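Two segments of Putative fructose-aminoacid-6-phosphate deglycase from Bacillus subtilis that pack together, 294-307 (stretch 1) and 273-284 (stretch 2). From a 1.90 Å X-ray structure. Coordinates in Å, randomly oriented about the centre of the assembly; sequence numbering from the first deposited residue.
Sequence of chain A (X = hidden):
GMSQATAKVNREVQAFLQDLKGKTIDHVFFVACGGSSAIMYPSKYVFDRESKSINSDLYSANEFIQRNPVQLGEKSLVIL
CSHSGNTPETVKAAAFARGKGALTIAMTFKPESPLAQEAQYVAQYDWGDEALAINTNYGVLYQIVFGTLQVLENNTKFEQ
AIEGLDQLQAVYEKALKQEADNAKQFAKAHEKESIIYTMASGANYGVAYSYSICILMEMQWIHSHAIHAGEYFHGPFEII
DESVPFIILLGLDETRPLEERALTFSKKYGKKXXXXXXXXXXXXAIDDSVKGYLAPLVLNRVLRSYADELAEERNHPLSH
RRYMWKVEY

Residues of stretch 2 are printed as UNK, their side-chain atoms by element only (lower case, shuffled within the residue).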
ATOM      1  N   LEU A 294      18.255  -7.551   3.709  1.00 18.20           N
ATOM      2  CA  LEU A 294      18.106  -8.910   4.273  1.00 18.29           C
ATOM      3  C   LEU A 294      17.419  -8.990   5.640  1.00 17.80           C
ATOM      4  O   LEU A 294      16.832 -10.026   5.982  1.00 18.40           O
ATOM      5  CB  LEU A 294      19.487  -9.594   4.361  1.00 17.44           C
ATOM      6  CG  LEU A 294      20.147  -9.867   2.992  1.00 18.90           C
ATOM      7  CD1 LEU A 294      21.629 -10.252   3.153  1.00 20.96           C
ATOM      8  CD2 LEU A 294      19.364 -10.913   2.157  1.00 18.87           C
ATOM      9  N   ALA A 295      17.461  -7.913   6.402  1.00 17.66           N
ATOM     10  CA  ALA A 295      16.835  -7.910   7.742  1.00 18.54           C
ATOM     11  C   ALA A 295      15.373  -8.327   7.742  1.00 17.95           C
ATOM     12  O   ALA A 295      14.951  -9.025   8.680  1.00 18.25           O
ATOM     13  CB  ALA A 295      16.970  -6.570   8.427  1.00 18.25           C
ATOM     14  N   PRO A 296      14.588  -7.885   6.731  1.00 17.84           N
ATOM     15  CA  PRO A 296      13.173  -8.313   6.770  1.00 17.67           C
ATOM     16  C   PRO A 296      12.953  -9.835   6.740  1.00 17.85           C
ATOM     17  O   PRO A 296      11.940 -10.337   7.284  1.00 17.95           O
ATOM     18  CB  PRO A 296      12.556  -7.683   5.523  1.00 16.96           C
ATOM     19  CG  PRO A 296      13.556  -6.821   4.892  1.00 19.09           C
ATOM     20  CD  PRO A 296      14.878  -6.978   5.603  1.00 17.18           C
ATOM     21  N   LEU A 297      13.846 -10.552   6.055  1.00 17.81           N
ATOM     22  CA  LEU A 297      13.775 -12.031   5.996  1.00 17.96           C
ATOM     23  C   LEU A 297      13.953 -12.618   7.379  1.00 17.88           C
ATOM     24  O   LEU A 297      13.227 -13.540   7.779  1.00 18.58           O
ATOM     25  CB  LEU A 297      14.804 -12.632   5.065  1.00 17.70           C
ATOM     26  CG  LEU A 297      14.536 -12.485   3.582  1.00 19.83           C
ATOM     27  CD1 LEU A 297      14.231 -11.033   3.153  1.00 19.38           C
ATOM     28  CD2 LEU A 297      15.730 -13.018   2.825  1.00 20.16           C
ATOM     29  N   VAL A 298      14.883 -12.075   8.125  1.00 17.68           N
ATOM     30  CA  VAL A 298      15.120 -12.541   9.493  1.00 17.55           C
ATOM     31  C   VAL A 298      13.942 -12.212  10.408  1.00 17.40           C
ATOM     32  O   VAL A 298      13.515 -13.035  11.193  1.00 18.29           O
ATOM     33  CB  VAL A 298      16.370 -11.885  10.089  1.00 17.26           C
ATOM     34  CG1 VAL A 298      16.645 -12.522  11.437  1.00 15.86           C
ATOM     35  CG2 VAL A 298      17.577 -12.098   9.157  1.00 18.63           C
ATOM     36  N   LEU A 299      13.434 -10.980  10.303  1.00 17.54           N
ATOM     37  CA  LEU A 299      12.289 -10.539  11.104  1.00 17.86           C
ATOM     38  C   LEU A 299      11.090 -11.453  10.812  1.00 17.38           C
ATOM     39  O   LEU A 299      10.395 -11.924  11.729  1.00 17.44           O
ATOM     40  CB  LEU A 299      11.999  -9.044  10.846  1.00 17.98           C
ATOM     41  CG  LEU A 299      12.969  -7.985  11.438  1.00 17.31           C
ATOM     42  CD1 LEU A 299      12.819  -6.590  10.796  1.00 16.17           C
ATOM     43  CD2 LEU A 299      12.742  -7.934  12.976  1.00 18.44           C
ATOM     44  N   ASN A 300      10.894 -11.752   9.540  1.00 17.46           N
ATOM     45  CA  ASN A 300       9.830 -12.639   9.138  1.00 18.41           C
ATOM     46  C   ASN A 300       9.953 -14.046   9.723  1.00 18.16           C
ATOM     47  O   ASN A 300       8.938 -14.654  10.117  1.00 18.39           O
ATOM     48  CB  ASN A 300       9.793 -12.771   7.626  1.00 17.89           C
ATOM     49  CG  ASN A 300       8.627 -13.567   7.166  1.00 21.11           C
ATOM     50  OD1 ASN A 300       7.499 -13.183   7.419  1.00 22.49           O
ATOM     51  ND2 ASN A 300       8.877 -14.667   6.433  1.00 20.79           N
ATOM     52  N   ARG A 301      11.176 -14.577   9.731  1.00 18.48           N
ATOM     53  CA  ARG A 301      11.412 -15.922  10.266  1.00 18.44           C
ATOM     54  C   ARG A 301      11.147 -15.967  11.764  1.00 18.08           C
ATOM     55  O   ARG A 301      10.547 -16.896  12.277  1.00 18.22           O
ATOM     56  CB  ARG A 301      12.841 -16.366   9.986  1.00 18.87           C
ATOM     57  CG  ARG A 301      13.197 -17.784  10.497  1.00 18.76           C
ATOM     58  CD  ARG A 301      12.318 -18.878   9.814  1.00 20.95           C
ATOM     59  NE  ARG A 301      12.413 -20.187  10.455  1.00 20.33           N
ATOM     60  CZ  ARG A 301      11.657 -20.596  11.473  1.00 21.69           C
ATOM     61  NH1 ARG A 301      10.740 -19.824  12.022  1.00 22.64           N
ATOM     62  NH2 ARG A 301      11.824 -21.809  11.957  1.00 24.21           N
ATOM     63  N   VAL A 302      11.605 -14.947  12.488  1.00 18.95           N
ATOM     64  CA  VAL A 302      11.372 -14.890  13.943  1.00 18.60           C
ATOM     65  C   VAL A 302       9.880 -14.826  14.246  1.00 19.14           C
ATOM     66  O   VAL A 302       9.381 -15.537  15.132  1.00 19.34           O
ATOM     67  CB  VAL A 302      12.083 -13.693  14.556  1.00 18.77           C
ATOM     68  CG1 VAL A 302      11.636 -13.465  15.998  1.00 18.97           C
ATOM     69  CG2 VAL A 302      13.618 -13.895  14.443  1.00 18.53           C
ATOM     70  N   LEU A 303       9.158 -14.002  13.484  1.00 19.67           N
ATOM     71  CA  LEU A 303       7.709 -13.852  13.638  1.00 19.63           C
ATOM     72  C   LEU A 303       6.978 -15.174  13.440  1.00 20.59           C
ATOM     73  O   LEU A 303       5.978 -15.427  14.101  1.00 20.47           O
ATOM     74  CB  LEU A 303       7.165 -12.791  12.689  1.00 19.53           C
ATOM     75  CG  LEU A 303       7.354 -11.336  13.107  1.00 18.99           C
ATOM     76  CD1 LEU A 303       6.942 -10.450  11.972  1.00 17.81           C
ATOM     77  CD2 LEU A 303       6.564 -11.030  14.404  1.00 18.58           C
ATOM     78  N   ARG A 304       7.495 -16.034  12.572  1.00 21.98           N
ATOM     79  CA  ARG A 304       6.875 -17.333  12.393  1.00 23.21           C
ATOM     80  C   ARG A 304       6.941 -18.134  13.690  1.00 22.04           C
ATOM     81  O   ARG A 304       6.022 -18.872  13.965  1.00 22.56           O
ATOM     82  CB  ARG A 304       7.530 -18.145  11.289  1.00 24.56           C
ATOM     83  CG  ARG A 304       6.744 -19.422  10.915  1.00 30.02           C
ATOM     84  CD  ARG A 304       5.646 -19.057   9.991  1.00 37.27           C
ATOM     85  NE  ARG A 304       4.739 -20.146   9.658  1.00 40.59           N
ATOM     86  CZ  ARG A 304       3.818 -20.075   8.687  1.00 42.39           C
ATOM     87  NH1 ARG A 304       3.028 -21.116   8.444  1.00 42.30           N
ATOM     88  NH2 ARG A 304       3.703 -18.981   7.925  1.00 42.19           N
ATOM     89  N   SER A 305       8.011 -18.016  14.476  1.00 21.75           N
ATOM     90  CA  SER A 305       8.108 -18.753  15.730  1.00 21.53           C
ATOM     91  C   SER A 305       7.095 -18.200  16.740  1.00 21.26           C
ATOM     92  O   SER A 305       6.543 -18.946  17.550  1.00 20.44           O
ATOM     93  CB  SER A 305       9.545 -18.729  16.260  1.00 22.21           C
ATOM     94  OG  SER A 305       9.939 -17.430  16.642  1.00 21.42           O
ATOM     95  N   TYR A 306       6.831 -16.889  16.664  1.00 20.85           N
ATOM     96  CA  TYR A 306       5.850 -16.245  17.525  1.00 20.37           C
ATOM     97  C   TYR A 306       4.470 -16.786  17.164  1.00 20.10           C
ATOM     98  O   TYR A 306       3.679 -17.089  18.054  1.00 20.82           O
ATOM     99  CB  TYR A 306       5.883 -14.717  17.391  1.00 20.32           C
ATOM    100  CG  TYR A 306       6.978 -13.970  18.153  1.00 21.44           C
ATOM    101  CD1 TYR A 306       8.320 -14.304  18.020  1.00 22.56           C
ATOM    102  CD2 TYR A 306       6.658 -12.873  18.963  1.00 22.73           C
ATOM    103  CE1 TYR A 306       9.310 -13.604  18.698  1.00 21.71           C
ATOM    104  CE2 TYR A 306       7.638 -12.164  19.639  1.00 22.78           C
ATOM    105  CZ  TYR A 306       8.963 -12.526  19.505  1.00 22.23           C
ATOM    106  OH  TYR A 306       9.933 -11.807  20.188  1.00 21.32           O
ATOM    107  N   ALA A 307       4.205 -16.918  15.866  1.00 19.54           N
ATOM    108  CA  ALA A 307       2.934 -17.453  15.349  1.00 19.85           C
ATOM    109  C   ALA A 307       2.682 -18.878  15.829  1.00 19.92           C
ATOM    110  O   ALA A 307       1.576 -19.200  16.253  1.00 19.56           O
ATOM    111  CB  ALA A 307       2.915 -17.384  13.811  1.00 19.36           C
ATOM    112  N   UNK A 273       3.490  -3.857  24.140  1.00 21.67           N
ATOM    113  CA  UNK A 273       4.341  -3.772  22.939  1.00 21.29           C
ATOM    114  C   UNK A 273       5.200  -5.009  22.770  1.00 21.26           C
ATOM    115  O   UNK A 273       5.761  -5.510  23.736  1.00 21.24           O
ATOM    116  c   UNK A 273       5.761  -0.161  23.194  1.00 22.73           C
ATOM    117  c   UNK A 273       5.293  -2.578  23.042  1.00 21.55           C
ATOM    118  c   UNK A 273       3.592  -0.902  22.245  1.00 23.02           C
ATOM    119  c   UNK A 273       4.682  -1.203  23.275  1.00 22.40           C
ATOM    120  N   UNK A 274       5.259  -5.528  21.544  1.00 20.83           N
ATOM    121  CA  UNK A 274       6.086  -6.692  21.243  1.00 20.38           C
ATOM    122  C   UNK A 274       7.021  -6.160  20.211  1.00 20.55           C
ATOM    123  O   UNK A 274       6.617  -5.938  19.059  1.00 20.39           O
ATOM    124  o   UNK A 274       4.393  -8.333  21.756  1.00 19.19           O
ATOM    125  c   UNK A 274       5.264  -7.869  20.713  1.00 20.13           C
ATOM    126  c   UNK A 274       6.160  -8.989  20.342  1.00 20.98           C
ATOM    127  N   UNK A 275       8.274  -5.952  20.598  1.00 20.12           N
ATOM    128  CA  UNK A 275       9.245  -5.321  19.722  1.00 20.25           C
ATOM    129  C   UNK A 275      10.286  -6.293  19.162  1.00 20.52           C
ATOM    130  O   UNK A 275      10.925  -7.019  19.910  1.00 20.32           O
ATOM    131  c   UNK A 275      10.019  -4.191  20.481  1.00 20.29           C
ATOM    132  c   UNK A 275      10.977  -3.460  19.562  1.00 19.28           C
ATOM    133  c   UNK A 275       9.034  -3.212  21.152  1.00 19.36           C
ATOM    134  N   UNK A 276      10.427  -6.318  17.846  1.00 20.26           N
ATOM    135  CA  UNK A 276      11.445  -7.165  17.200  1.00 20.69           C
ATOM    136  C   UNK A 276      12.386  -6.217  16.522  1.00 20.58           C
ATOM    137  O   UNK A 276      12.003  -5.527  15.563  1.00 20.06           O
ATOM    138  c   UNK A 276       9.959 -10.300  15.485  1.00 23.50           C
ATOM    139  c   UNK A 276      10.125  -9.345  16.667  1.00 22.05           C
ATOM    140  c   UNK A 276      10.853  -8.118  16.147  1.00 20.85           C
ATOM    141  c   UNK A 276       8.793  -8.946  17.289  1.00 22.93           C
ATOM    142  N   UNK A 277      13.607  -6.144  17.035  1.00 20.79           N
ATOM    143  CA  UNK A 277      14.604  -5.223  16.489  1.00 21.00           C
ATOM    144  C   UNK A 277      15.726  -6.021  15.847  1.00 20.62           C
ATOM    145  O   UNK A 277      16.465  -6.736  16.537  1.00 20.69           O
ATOM    146  c   UNK A 277      15.146  -4.307  17.606  1.00 21.22           C
ATOM    147  o   UNK A 277      16.486  -2.343  17.908  1.00 25.43           O
ATOM    148  c   UNK A 277      16.141  -3.233  17.102  1.00 22.22           C
ATOM    149  o   UNK A 277      16.598  -3.259  15.931  1.00 22.69           O
ATOM    150  N   UNK A 278      15.851  -5.893  14.526  1.00 20.20           N
ATOM    151  CA  UNK A 278      16.864  -6.588  13.748  1.00 20.47           C
ATOM    152  C   UNK A 278      18.294  -6.253  14.205  1.00 20.94           C
ATOM    153  O   UNK A 278      19.224  -7.024  14.009  1.00 20.89           O
ATOM    154  c   UNK A 278      16.706  -6.251  12.276  1.00 21.01           C
ATOM    155  N   UNK A 279      18.462  -5.081  14.789  1.00 21.42           N
ATOM    156  CA  UNK A 279      19.772  -4.690  15.298  1.00 21.83           C
ATOM    157  C   UNK A 279      20.234  -5.602  16.434  1.00 22.35           C
ATOM    158  O   UNK A 279      21.442  -5.680  16.695  1.00 22.33           O
ATOM    159  c   UNK A 279      19.759  -3.236  15.710  1.00 21.20           C
ATOM    160  N   UNK A 280      19.302  -6.311  17.088  1.00 23.48           N
ATOM    161  CA  UNK A 280      19.636  -7.243  18.173  1.00 24.04           C
ATOM    162  C   UNK A 280      20.109  -8.601  17.646  1.00 24.31           C
ATOM    163  O   UNK A 280      20.544  -9.419  18.437  1.00 24.11           O
ATOM    164  c   UNK A 280      18.454  -7.402  19.131  1.00 24.14           C
ATOM    165  o   UNK A 280      17.366  -8.060  18.514  1.00 24.94           O
ATOM    166  N   UNK A 281      20.015  -8.839  16.332  1.00 24.37           N
ATOM    167  CA  UNK A 281      20.458 -10.080  15.725  1.00 24.71           C
ATOM    168  C   UNK A 281      21.878  -9.925  15.210  1.00 25.34           C
ATOM    169  O   UNK A 281      22.417  -8.814  15.170  1.00 25.16           O
ATOM    170  c   UNK A 281      18.028 -10.538  15.053  1.00 24.59           C
ATOM    171  c   UNK A 281      15.330 -10.574  15.855  1.00 24.84           C
ATOM    172  c   UNK A 281      19.479 -10.533  14.614  1.00 24.72           C
ATOM    173  o   UNK A 281      14.019 -10.579  16.245  1.00 24.63           O
ATOM    174  c   UNK A 281      16.323 -10.984  16.734  1.00 25.66           C
ATOM    175  c   UNK A 281      15.662 -10.162  14.586  1.00 25.98           C
ATOM    176  c   UNK A 281      17.025 -10.151  14.186  1.00 25.90           C
ATOM    177  c   UNK A 281      17.654 -10.983  16.324  1.00 25.02           C
ATOM    178  N   UNK A 282      22.489 -11.038  14.806  1.00 26.30           N
ATOM    179  CA  UNK A 282      23.883 -11.047  14.344  1.00 26.60           C
ATOM    180  C   UNK A 282      24.029 -10.981  12.828  1.00 26.39           C
ATOM    181  O   UNK A 282      23.916 -11.998  12.158  1.00 26.91           O
ATOM    182  c   UNK A 282      26.004 -12.434  14.531  1.00 28.32           C
ATOM    183  o   UNK A 282      26.526 -11.542  13.826  1.00 28.07           O
ATOM    184  c   UNK A 282      24.539 -12.316  14.891  1.00 26.19           C
ATOM    185  o   UNK A 282      26.633 -13.440  14.954  1.00 30.19           O
ATOM    186  N   UNK A 283      24.305  -9.791  12.308  1.00 26.19           N
ATOM    187  CA  UNK A 283      24.522  -9.567  10.884  1.00 26.16           C
ATOM    188  C   UNK A 283      25.989  -9.315  10.588  1.00 26.51           C
ATOM    189  O   UNK A 283      26.320  -8.753   9.561  1.00 27.32           O
ATOM    190  c   UNK A 283      21.361  -8.592  11.418  1.00 25.36           C
ATOM    191  c   UNK A 283      21.620  -8.990   9.088  1.00 25.37           C
ATOM    192  c   UNK A 283      20.006  -8.871  11.312  1.00 25.38           C
ATOM    193  c   UNK A 283      23.679  -8.372  10.407  1.00 26.11           C
ATOM    194  c   UNK A 283      20.281  -9.265   8.978  1.00 23.31           C
ATOM    195  c   UNK A 283      22.186  -8.672  10.303  1.00 24.74           C
ATOM    196  c   UNK A 283      19.474  -9.213  10.084  1.00 24.66           C
ATOM    197  N   UNK A 284      26.879  -9.764  11.471  1.00 26.96           N
ATOM    198  CA  UNK A 284      28.310  -9.538  11.315  1.00 27.34           C
ATOM    199  C   UNK A 284      28.932 -10.203  10.073  1.00 27.82           C
ATOM    200  O   UNK A 284      29.968  -9.722   9.587  1.00 28.74           O
ATOM    201  c   UNK A 284      29.084  -9.975  12.638  1.00 27.30           C
ATOM    202  o   UNK A 284      28.974 -11.384  12.853  1.00 27.46           O
ATOM    203  c   UNK A 284      28.527  -9.259  13.882  1.00 27.33           C
TER

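Position 273 carries four carbons, forked at the second, and lies beyond reach of the helix; the fork after one unbranched carbon marks Leu273. At 274 one carbon bears an oxygen and a carbon, and the group touches the ring of Tyr306: this is Thr274. Its CB points toward the helix, and its methyl CG2 meets the edge of the Tyr306 ring, 3.6 Å from CE2 of Tyr306. A beta-branched residue suits a strand, and its methyl supplies the apolar surface here.

Position 275 has three carbons, one carrying the other two, and points away from the helix, as alternation along a strand requires: Val275, again beta-branched. Position 276 turns back toward the helix with four carbons, forked at the second, that touch Leu299, Val302, Leu303 and Tyr306. This is Leu276, with the largest area covered by the helix of any residue in the strand. Its CD2 lies 3.6 Å from both CG1 of Val302 and CD2 of Leu303, while its CD1 is 4.1 Å from CE2 of Tyr306; a fork beyond CB lets one side chain reach several neighbours.

At 277 two carbons end in two oxygens, and CA-to-CB points away from the helix: Asp277. It ends the strand, and its OD1 accepts a hydrogen bond from N of residue 279 at 2.8 Å, tying down the turn that follows. Position 278 has a single carbon, touching Ala295 and Leu299, so it is Ala278; its CB sits 3.9 Å from CB of Ala295, and these two small residues accompany the closest backbone approach, 6.1 Å from CA of Ala278 to CA of Ala295.

Position 279 also has one carbon, exposed and free of the helix: Ala279. At 280, one carbon then one oxygen gives Ser280, whose OG donates to O of Asp277 at 2.5 Å, linking the 3-10 segment back to the end of the strand.

Position 281 shows a six-carbon ring bearing an oxygen, against Val298, Leu299 and Val302, hence Tyr281. Its CD2 lies 3.7 Å from CG1 of Val298, and its edge meets CD2 of Leu299; the ring carbons supply apolar surface, while its hydroxyl is hydrogen-bonded elsewhere in the structure, so burying it costs little. Position 282, two carbons and two oxygens, is Asp282, clear of the helix. Position 283 has a six-carbon ring without oxygen, touching Ala295 and Val298: Phe283, wholly apolar, with CZ 3.6 Å from CG2 of Val298 and 3.8 Å from CA of Ala295. At 284 one carbon holds an oxygen and a carbon: Thr284, exposed, its OG1 donating to OD1 of Asp282 at 2.6 Å.

No hydrogen bond crosses between the stretches. The contact works by apolar packing: 528 Å² is buried as alternate strand residues, then Ala278 and two aromatic rings, cover one side of the helix.

Stretch 2, residues 273-284: LTVLDAASYDFT
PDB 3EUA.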